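Uncharacterized protein (Bacteroides fragilis, PDB 3MSW) is of unknown function but is probably exported and folds as a single-layer antiparallel beta-sheet that probably evolved from beta-hairpin repeats. Local coordinates at residues D106-I112 against P135-N139. Residues are numbered along the deposited sequence; the frame is centred on the assembly and turned at random.
With PGR (R-1,2-propanediol), chain E.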
loop_
_atom_site.group_PDB
_atom_site.type_symbol
_atom_site.label_atom_id
_atom_site.label_comp_id
_atom_site.label_asym_id
_atom_site.label_seq_id
_atom_site.Cartn_x
_atom_site.Cartn_y
_atom_site.Cartn_z
ATOM N N ASP A 106 -16.220 -15.807 -1.316
ATOM C CA ASP A 106 -17.169 -16.645 -2.043
ATOM C C ASP A 106 -17.843 -15.711 -3.074
ATOM O O ASP A 106 -17.444 -14.551 -3.210
ATOM C CB ASP A 106 -18.180 -17.353 -1.104
ATOM C CG ASP A 106 -19.117 -16.472 -0.291
ATOM O OD1 ASP A 106 -19.242 -15.278 -0.614
ATOM O OD2 ASP A 106 -19.770 -16.999 0.633
ATOM N N ASN A 107 -18.862 -16.198 -3.773
ATOM C CA ASN A 107 -19.581 -15.429 -4.785
ATOM C C ASN A 107 -20.419 -14.273 -4.202
ATOM O O ASN A 107 -20.915 -13.460 -4.970
ATOM C CB ASN A 107 -20.473 -16.384 -5.609
ATOM C CG ASN A 107 -19.725 -17.427 -6.429
ATOM O OD1 ASN A 107 -20.232 -18.530 -6.672
ATOM N ND2 ASN A 107 -18.525 -17.107 -6.911
ATOM N N ASN A 108 -20.619 -14.225 -2.863
ATOM C CA ASN A 108 -21.388 -13.154 -2.196
ATOM C C ASN A 108 -20.488 -12.117 -1.546
ATOM O O ASN A 108 -20.976 -11.225 -0.848
ATOM C CB ASN A 108 -22.383 -13.722 -1.156
ATOM C CG ASN A 108 -23.314 -14.793 -1.666
ATOM O OD1 ASN A 108 -23.884 -14.691 -2.757
ATOM N ND2 ASN A 108 -23.533 -15.828 -0.858
ATOM N N ASN A 109 -19.175 -12.209 -1.792
ATOM C CA ASN A 109 -18.168 -11.300 -1.226
ATOM C C ASN A 109 -17.925 -11.525 0.268
ATOM O O ASN A 109 -17.465 -10.618 0.969
ATOM C CB ASN A 109 -18.436 -9.811 -1.547
ATOM C CG ASN A 109 -17.207 -8.971 -1.520
ATOM O OD1 ASN A 109 -16.123 -9.440 -1.857
ATOM N ND2 ASN A 109 -17.351 -7.695 -1.150
ATOM N N GLN A 110 -18.270 -12.720 0.764
ATOM C CA GLN A 110 -17.956 -13.083 2.145
ATOM C C GLN A 110 -16.501 -13.615 2.122
ATOM O O GLN A 110 -16.188 -14.475 1.300
ATOM C CB GLN A 110 -18.924 -14.189 2.624
ATOM C CG GLN A 110 -18.414 -15.014 3.822
ATOM C CD GLN A 110 -18.272 -14.210 5.102
ATOM O OE1 GLN A 110 -19.206 -13.579 5.567
ATOM N NE2 GLN A 110 -17.139 -14.304 5.747
ATOM N N LEU A 111 -15.613 -13.121 3.009
ATOM C CA LEU A 111 -14.256 -13.636 3.050
ATOM C C LEU A 111 -14.264 -15.112 3.468
ATOM O O LEU A 111 -14.911 -15.449 4.453
ATOM C CB LEU A 111 -13.425 -12.829 4.062
ATOM C CG LEU A 111 -11.932 -13.164 4.100
ATOM C CD1 LEU A 111 -11.229 -12.748 2.769
ATOM C CD2 LEU A 111 -11.270 -12.520 5.327
ATOM N N ILE A 112 -13.562 -15.982 2.708
ATOM C CA ILE A 112 -13.420 -17.403 3.043
ATOM C C ILE A 112 -12.100 -17.562 3.785
ATOM O O ILE A 112 -12.078 -18.173 4.858
ATOM C CB ILE A 112 -13.441 -18.366 1.815
ATOM C CG1 ILE A 112 -14.777 -18.319 1.043
ATOM C CG2 ILE A 112 -13.148 -19.816 2.279
ATOM C CD1 ILE A 112 -14.705 -19.027 -0.320
ATOM N N PRO A 135 -14.734 -17.529 10.693
ATOM C CA PRO A 135 -15.626 -18.443 11.451
ATOM C C PRO A 135 -16.762 -19.091 10.642
ATOM O O PRO A 135 -16.943 -20.295 10.765
ATOM C CB PRO A 135 -16.133 -17.572 12.606
ATOM C CG PRO A 135 -15.047 -16.580 12.820
ATOM C CD PRO A 135 -14.540 -16.256 11.422
ATOM N N ILE A 136 -17.483 -18.331 9.777
ATOM C CA ILE A 136 -18.592 -18.869 8.949
ATOM C C ILE A 136 -18.127 -20.007 7.999
ATOM O O ILE A 136 -18.902 -20.910 7.686
ATOM C CB ILE A 136 -19.369 -17.729 8.198
ATOM C CG1 ILE A 136 -20.756 -18.198 7.690
ATOM C CG2 ILE A 136 -18.518 -17.083 7.092
ATOM C CD1 ILE A 136 -21.621 -17.149 6.863
ATOM N N TYR A 137 -16.880 -19.928 7.518
ATOM C CA TYR A 137 -16.291 -20.917 6.618
ATOM C C TYR A 137 -15.454 -21.986 7.331
ATOM O O TYR A 137 -15.265 -23.055 6.761
ATOM C CB TYR A 137 -15.503 -20.240 5.474
ATOM C CG TYR A 137 -16.392 -20.009 4.277
ATOM C CD1 TYR A 137 -16.735 -21.058 3.427
ATOM C CD2 TYR A 137 -16.972 -18.761 4.046
ATOM C CE1 TYR A 137 -17.597 -20.865 2.354
ATOM C CE2 TYR A 137 -17.849 -18.559 2.985
ATOM C CZ TYR A 137 -18.166 -19.618 2.148
ATOM O OH TYR A 137 -19.043 -19.454 1.118
ATOM N N GLU A 138 -14.980 -21.705 8.573
ATOM C CA GLU A 138 -14.152 -22.548 9.466
ATOM C C GLU A 138 -14.564 -24.023 9.508
ATOM O O GLU A 138 -13.742 -24.868 9.881
ATOM C CB GLU A 138 -14.169 -21.961 10.885
ATOM C CG GLU A 138 -12.909 -22.173 11.701
ATOM C CD GLU A 138 -12.916 -21.382 12.995
ATOM O OE1 GLU A 138 -13.586 -21.820 13.959
ATOM O OE2 GLU A 138 -12.287 -20.298 13.030
ATOM N N ASN A 139 -15.830 -24.318 9.111
ATOM C CA ASN A 139 -16.475 -25.632 9.028
ATOM C C ASN A 139 -15.688 -26.591 8.129
ATOM O O ASN A 139 -15.900 -27.802 8.176
ATOM C CB ASN A 139 -17.912 -25.478 8.486
ATOM C CG ASN A 139 -18.787 -24.471 9.206
ATOM O OD1 ASN A 139 -18.364 -23.362 9.562
ATOM N ND2 ASN A 139 -20.054 -24.812 9.372
HETATM C C1 PGR E . -9.103 -20.710 10.901
HETATM C C2 PGR E . -8.477 -20.874 12.292
HETATM C C3 PGR E . -7.723 -19.573 12.694
HETATM O O1 PGR E . -8.223 -21.266 9.923
HETATM O O2 PGR E . -9.550 -21.165 13.210
#
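The hydroxyl of Y137 gives a hydrogen bond to the carboxylate of D106, with Y137 OH 2.6 Å from D106 OD2. D106 OD2 accepts with its anti lone pair, the one turned away from OD1. The carboxylate and ring planes are 75° apart, and OD2 sits at the ring edge.

The other carboxylate oxygen works inside the turn. D106 OD1 accepts from N108 N at 2.8 Å, which makes an Asx turn, and from Q110 N at 3.1 Å. The two N-H groups come from opposite faces of the carboxylate plane. D106 CG stands between its backbone N and carbonyl carbon (chi1 63°), which folds the carboxylate back over the turn. Together with the bond to Y137 OH, these bonds probably fix the rotation of the carboxylate.

Apolar contacts cover one face of the ring and part of its edge. I112 CG1 lies over one face, 3.6 Å from the centroid of the Y137 ring, as a CH-pi contact. At the edge, Q110 CG is 3.7 Å from Y137 CE2. The amide end of Q110 rests against the methyl I136 CG2. The bend of the Q110 chain at chi2 (66°) helps bring its NE2 to L111 O, 2.8 Å away, in a nearly straight bond.

D106-N109 forms a type I turn in the loop that joins the antiparallel strands 94-105 and 111-120. The segment 135-139 follows the edge strand 125-133. T134, just ahead of that segment, also hydrogen-bonds to L111 O through OG1. Y137 thus ties the C-terminal tail to the neighbouring hairpin.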